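Local coordinates for DNA mismatch repair protein MUTS (Thermus aquaticus, PDB 1EWQ) that takes part in DNA mismatch repair, binding mismatched duplex DNA and hydrolysing ATP weakly, at residues L145-V150 and E154-V159; A235-P240 and A516-A521. One frame throughout, in Å; residues are numbered along the deposited sequence.

How the interactions relate
From the N terminus, the chain first runs through 145-150, turns over three residues and comes back as 154-159, so interaction 1 closes a tight hairpin within MutS domain II. It is complete before interaction 2 opens at 235-240, the loop between helix 215-232 and strand 242-243; the two neither nest nor cross. Interaction 2 then spans 275 residues to reach 516-521 on helix 514-540, within the MutS domain III range, a true long-range tie. Their centres lie about 15 Å apart and they touch directly: Leu238 CD2 lies 3.4 Å from Leu148 CD1, and Leu236 meets Val150. The loop is thus held between hairpin and helix.

Interaction 1 (L145-V150 and E154-V159); sequences LAFLDV and EFKGTV
Strands 145-149 and 154-159 run antiparallel at 172°, their axes 4.5 Å apart, and form a beta hairpin inside the mixed sheet of MutS domain II. Leu145 and Thr158 make a hydrogen-bonded pair, exchanging both N-H...O bonds, and Phe147 and Lys156 make the next. Its two bonds differ: Phe147 N reaches Lys156 O at 2.6 Å and nearly straight, whereas Lys156 N approaches Phe147 O at 3.1 Å from a position tilted out of the carbonyl plane. Toward the turn, Asp149 N bonds to Glu154 O.

Between the Leu145-Thr158 and Phe147-Lys156 pairs, Ala146 faces Gly157 with CA atoms 3.8 Å apart. This close approach leaves little room on the glycine: a CB there would run into Leu145 O. On the same face as Ala146, Leu148 CD1 lies 3.9 Å from Phe155 CD1, meeting the ring obliquely, and it also presses on Glu154 O. With CG anti to the backbone N (chi1 -170°), the Phe155 ring turns its edge to Phe147 O; Phe241 meets this ring edge-to-face. Helix 215-232 covers this face through Leu224, Ala228 and Arg221.

Leu145, Phe147, Asp149, Glu154, Lys156 and Thr158 occupy the other face, against which helix 163-173 lies; His173 stacks on the Phe147 ring. Near the turn the methylene groups of Asp149 and Glu154 meet, while their carboxylates are held by outside donors, Asn132 N and Ser151 OG for Asp149 and Tyr133 OH for Glu154. A water also joins these two acids, probably easing the repulsion of like charges: it donates to Asp149 OD2 at 2.6 Å and to Glu154 OE1 at 2.8 Å.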
loop_
_atom_site.group_PDB
_atom_site.type_symbol
_atom_site.label_atom_id
_atom_site.label_comp_id
_atom_site.label_asym_id
_atom_site.label_seq_id
_atom_site.Cartn_x
_atom_site.Cartn_y
_atom_site.Cartn_z
ATOM N N LEU C 145 22.890 21.127 8.856
ATOM C CA LEU C 145 21.543 20.582 8.703
ATOM C C LEU C 145 20.569 21.716 9.005
ATOM O O LEU C 145 20.648 22.334 10.073
ATOM C CB LEU C 145 21.337 19.454 9.718
ATOM C CG LEU C 145 20.288 18.343 9.555
ATOM C CD1 LEU C 145 19.784 17.967 10.943
ATOM C CD2 LEU C 145 19.150 18.768 8.674
ATOM N N ALA C 146 19.662 22.000 8.070
ATOM C CA ALA C 146 18.681 23.065 8.272
ATOM C C ALA C 146 17.295 22.627 7.838
ATOM O O ALA C 146 17.137 21.845 6.905
ATOM C CB ALA C 146 19.091 24.325 7.520
ATOM N N PHE C 147 16.287 23.135 8.534
ATOM C CA PHE C 147 14.909 22.803 8.240
ATOM C C PHE C 147 14.096 24.057 7.979
ATOM O O PHE C 147 14.392 25.134 8.499
ATOM C CB PHE C 147 14.261 22.064 9.416
ATOM C CG PHE C 147 14.935 20.779 9.778
ATOM C CD1 PHE C 147 15.841 20.732 10.818
ATOM C CD2 PHE C 147 14.657 19.609 9.075
ATOM C CE1 PHE C 147 16.473 19.532 11.163
ATOM C CE2 PHE C 147 15.279 18.414 9.410
ATOM C CZ PHE C 147 16.189 18.377 10.456
ATOM N N LEU C 148 13.063 23.898 7.170
ATOM C CA LEU C 148 12.147 24.981 6.868
ATOM C C LEU C 148 10.763 24.374 6.739
ATOM O O LEU C 148 10.590 23.355 6.070
ATOM C CB LEU C 148 12.497 25.684 5.548
ATOM C CG LEU C 148 11.448 26.711 5.085
ATOM C CD1 LEU C 148 11.336 27.860 6.111
ATOM C CD2 LEU C 148 11.838 27.273 3.711
ATOM N N ASP C 149 9.791 24.983 7.419
ATOM C CA ASP C 149 8.405 24.548 7.324
ATOM C C ASP C 149 7.781 25.769 6.685
ATOM O O ASP C 149 7.518 26.779 7.347
ATOM C CB ASP C 149 7.774 24.292 8.696
ATOM C CG ASP C 149 6.362 23.734 8.585
ATOM O OD1 ASP C 149 5.662 24.091 7.610
ATOM O OD2 ASP C 149 5.950 22.953 9.479
ATOM N N VAL C 150 7.569 25.676 5.383
ATOM C CA VAL C 150 7.026 26.777 4.618
ATOM C C VAL C 150 5.622 27.194 5.055
ATOM O O VAL C 150 5.252 28.356 4.884
ATOM C CB VAL C 150 7.026 26.425 3.107
ATOM C CG1 VAL C 150 6.663 27.632 2.284
ATOM C CG2 VAL C 150 8.407 25.900 2.701
ATOM N N GLU C 154 8.650 28.280 10.257
ATOM C CA GLU C 154 9.669 27.763 11.168
ATOM C C GLU C 154 10.924 27.588 10.322
ATOM O O GLU C 154 10.904 26.952 9.265
ATOM C CB GLU C 154 9.263 26.427 11.799
ATOM C CG GLU C 154 10.253 25.989 12.869
ATOM C CD GLU C 154 9.811 24.770 13.670
ATOM O OE1 GLU C 154 8.958 23.989 13.183
ATOM O OE2 GLU C 154 10.345 24.586 14.789
ATOM N N PHE C 155 12.016 28.154 10.813
ATOM C CA PHE C 155 13.278 28.167 10.093
ATOM C C PHE C 155 14.412 27.943 11.106
ATOM O O PHE C 155 14.719 28.825 11.913
ATOM C CB PHE C 155 13.352 29.543 9.416
ATOM C CG PHE C 155 14.452 29.698 8.417
ATOM C CD1 PHE C 155 14.875 28.629 7.636
ATOM C CD2 PHE C 155 15.010 30.954 8.195
ATOM C CE1 PHE C 155 15.838 28.815 6.643
ATOM C CE2 PHE C 155 15.966 31.148 7.211
ATOM C CZ PHE C 155 16.382 30.083 6.433
ATOM N N LYS C 156 15.032 26.764 11.059
ATOM C CA LYS C 156 16.085 26.434 12.005
ATOM C C LYS C 156 17.145 25.476 11.461
ATOM O O LYS C 156 16.953 24.805 10.436
ATOM C CB LYS C 156 15.470 25.823 13.271
ATOM C CG LYS C 156 14.603 24.600 13.004
ATOM C CD LYS C 156 14.229 23.879 14.282
ATOM C CE LYS C 156 13.395 22.645 13.997
ATOM N NZ LYS C 156 13.071 21.917 15.271
ATOM N N GLY C 157 18.268 25.405 12.165
ATOM C CA GLY C 157 19.333 24.528 11.734
ATOM C C GLY C 157 20.439 24.451 12.751
ATOM O O GLY C 157 20.451 25.194 13.728
ATOM N N THR C 158 21.380 23.551 12.504
ATOM C CA THR C 158 22.500 23.359 13.401
ATOM C C THR C 158 23.660 22.694 12.665
ATOM O O THR C 158 23.548 22.325 11.497
ATOM C CB THR C 158 22.084 22.468 14.601
ATOM O OG1 THR C 158 23.165 22.388 15.537
ATOM C CG2 THR C 158 21.740 21.069 14.130
ATOM N N VAL C 159 24.785 22.559 13.348
ATOM C CA VAL C 159 25.931 21.902 12.760
ATOM C C VAL C 159 26.235 20.726 13.669
ATOM O O VAL C 159 26.098 20.830 14.887
ATOM C CB VAL C 159 27.160 22.838 12.677
ATOM C CG1 VAL C 159 28.374 22.055 12.199
ATOM C CG2 VAL C 159 26.884 23.976 11.712
HETATM O O HOH W 1 6.563 24.139 11.714
#

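Interaction 2 (A235-P240 and A516-A521); sequences ALSLQP and ALREAA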
loop_
_atom_site.group_PDB
_atom_site.type_symbol
_atom_site.label_atom_id
_atom_site.label_comp_id
_atom_site.label_asym_id
_atom_site.label_seq_id
_atom_site.Cartn_x
_atom_site.Cartn_y
_atom_site.Cartn_z
ATOM N N ALA C 235 8.412 35.686 -2.432
ATOM C CA ALA C 235 9.051 35.915 -1.136
ATOM C C ALA C 235 8.355 35.107 -0.047
ATOM O O ALA C 235 7.131 35.137 0.081
ATOM C CB ALA C 235 9.005 37.402 -0.791
ATOM N N LEU C 236 9.152 34.394 0.742
ATOM C CA LEU C 236 8.650 33.541 1.813
ATOM C C LEU C 236 8.376 34.252 3.130
ATOM O O LEU C 236 8.937 35.304 3.423
ATOM C CB LEU C 236 9.652 32.419 2.090
ATOM C CG LEU C 236 10.070 31.489 0.952
ATOM C CD1 LEU C 236 11.268 30.685 1.402
ATOM C CD2 LEU C 236 8.924 30.582 0.550
ATOM N N SER C 237 7.498 33.663 3.926
ATOM C CA SER C 237 7.202 34.208 5.238
ATOM C C SER C 237 8.077 33.364 6.166
ATOM O O SER C 237 7.925 32.142 6.250
ATOM C CB SER C 237 5.728 34.027 5.583
ATOM O OG SER C 237 5.487 34.486 6.898
ATOM N N LEU C 238 9.009 34.009 6.847
ATOM C CA LEU C 238 9.919 33.279 7.710
ATOM C C LEU C 238 10.038 33.834 9.111
ATOM O O LEU C 238 10.022 35.043 9.322
ATOM C CB LEU C 238 11.317 33.255 7.088
ATOM C CG LEU C 238 11.512 32.730 5.658
ATOM C CD1 LEU C 238 12.717 33.436 5.026
ATOM C CD2 LEU C 238 11.710 31.227 5.665
ATOM N N GLN C 239 10.163 32.921 10.063
ATOM C CA GLN C 239 10.366 33.276 11.457
ATOM C C GLN C 239 11.881 33.461 11.589
ATOM O O GLN C 239 12.642 32.975 10.757
ATOM C CB GLN C 239 9.902 32.135 12.366
ATOM C CG GLN C 239 8.402 32.090 12.605
ATOM C CD GLN C 239 7.892 33.378 13.249
ATOM O OE1 GLN C 239 7.462 34.312 12.559
ATOM N NE2 GLN C 239 7.959 33.440 14.580
ATOM N N PRO C 240 12.334 34.179 12.621
ATOM C CA PRO C 240 13.779 34.367 12.772
ATOM C C PRO C 240 14.493 33.015 12.754
ATOM O O PRO C 240 14.069 32.078 13.418
ATOM C CB PRO C 240 13.893 35.075 14.119
ATOM C CG PRO C 240 12.602 35.889 14.170
ATOM C CD PRO C 240 11.580 34.915 13.656
ATOM N N ALA C 516 -0.167 39.410 15.298
ATOM C CA ALA C 516 -0.980 39.181 16.493
ATOM C C ALA C 516 -1.580 37.779 16.400
ATOM O O ALA C 516 -1.743 37.090 17.405
ATOM C CB ALA C 516 -2.094 40.238 16.607
ATOM N N LEU C 517 -1.901 37.358 15.184
ATOM C CA LEU C 517 -2.453 36.031 14.977
ATOM C C LEU C 517 -1.434 34.980 15.401
ATOM O O LEU C 517 -1.771 34.063 16.125
ATOM C CB LEU C 517 -2.831 35.837 13.510
ATOM C CG LEU C 517 -4.287 36.118 13.131
ATOM C CD1 LEU C 517 -4.724 37.445 13.685
ATOM C CD2 LEU C 517 -4.428 36.086 11.607
ATOM N N ARG C 518 -0.192 35.114 14.946
ATOM C CA ARG C 518 0.851 34.161 15.317
ATOM C C ARG C 518 0.991 34.097 16.840
ATOM O O ARG C 518 1.015 33.023 17.435
ATOM C CB ARG C 518 2.191 34.567 14.707
ATOM C CG ARG C 518 2.267 34.424 13.195
ATOM C CD ARG C 518 3.663 34.786 12.655
ATOM N NE ARG C 518 3.766 34.489 11.232
ATOM C CZ ARG C 518 3.929 33.266 10.740
ATOM N NH1 ARG C 518 4.024 32.214 11.558
ATOM N NH2 ARG C 518 3.976 33.086 9.425
ATOM N N GLU C 519 1.088 35.271 17.450
ATOM C CA GLU C 519 1.224 35.428 18.893
ATOM C C GLU C 519 0.087 34.737 19.647
ATOM O O GLU C 519 0.327 34.009 20.610
ATOM C CB GLU C 519 1.271 36.929 19.209
ATOM C CG GLU C 519 1.009 37.324 20.640
ATOM C CD GLU C 519 1.308 38.800 20.884
ATOM O OE1 GLU C 519 0.988 39.643 20.002
ATOM O OE2 GLU C 519 1.860 39.118 21.965
ATOM N N ALA C 520 -1.149 34.962 19.204
ATOM C CA ALA C 520 -2.302 34.332 19.837
ATOM C C ALA C 520 -2.179 32.820 19.637
ATOM O O ALA C 520 -2.558 32.025 20.498
ATOM C CB ALA C 520 -3.587 34.838 19.205
ATOM N N ALA C 521 -1.640 32.431 18.488
ATOM C CA ALA C 521 -1.461 31.023 18.175
ATOM C C ALA C 521 -0.425 30.350 19.073
ATOM O O ALA C 521 -0.619 29.201 19.480
ATOM C CB ALA C 521 -1.070 30.856 16.702
#
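Arg518 reaches out from its helix to Gln239 and Ser237, which stand on an irregular loop, and these three side chains make up the whole contact. The arginine chain is extended from CG to NE, which carries the guanidinium well clear of the helix backbone; even the nearest CA atoms, those of Gln239 and Arg518, are 10.3 Å apart. Gln239 runs alongside, its chain pointing the other way. A bend at chi2 (-59°) brings its OE1 over the guanidinium, the amide plane turned only 17° from it. OE1 does the touching, over one face of the guanidinium: it is 3.8 Å from Arg518 CD and 3.9 Å from Arg518 NE. The oxygen alone overlaps the guanidinium, and any attraction between it and the positive charge is probably modest.

Ser237 comes to the far end of the group. Its OG accepts a weak, bent bond from Arg518 NH2, 3.3 Å long, and the position of that hydroxyl is less certain than the rest. Firmer partners lie outside the two segments: Glu340 forms a salt bridge with NH2, and the carbonyl of Thr152 takes a hydrogen bond from NH1. Replacing Arg518 by a leucine would probably leave Glu340 without its positive mate, the Thr152 carbonyl without this donor, and Gln239 OE1 without the guanidinium face it rests on.

The contact joins the loop beside the domain II hairpin to a helix within the MutS domain III range, away from the annotated ATP-binding residues. Helix 332-340 runs beside helix 514-540, with Glu333 and Ala336 against Arg518, while Leu236 and Leu238 pack on helix 215-232 and the Gln239 backbone bonds to Gly153, in the turn between strands 143-149 and 154-160.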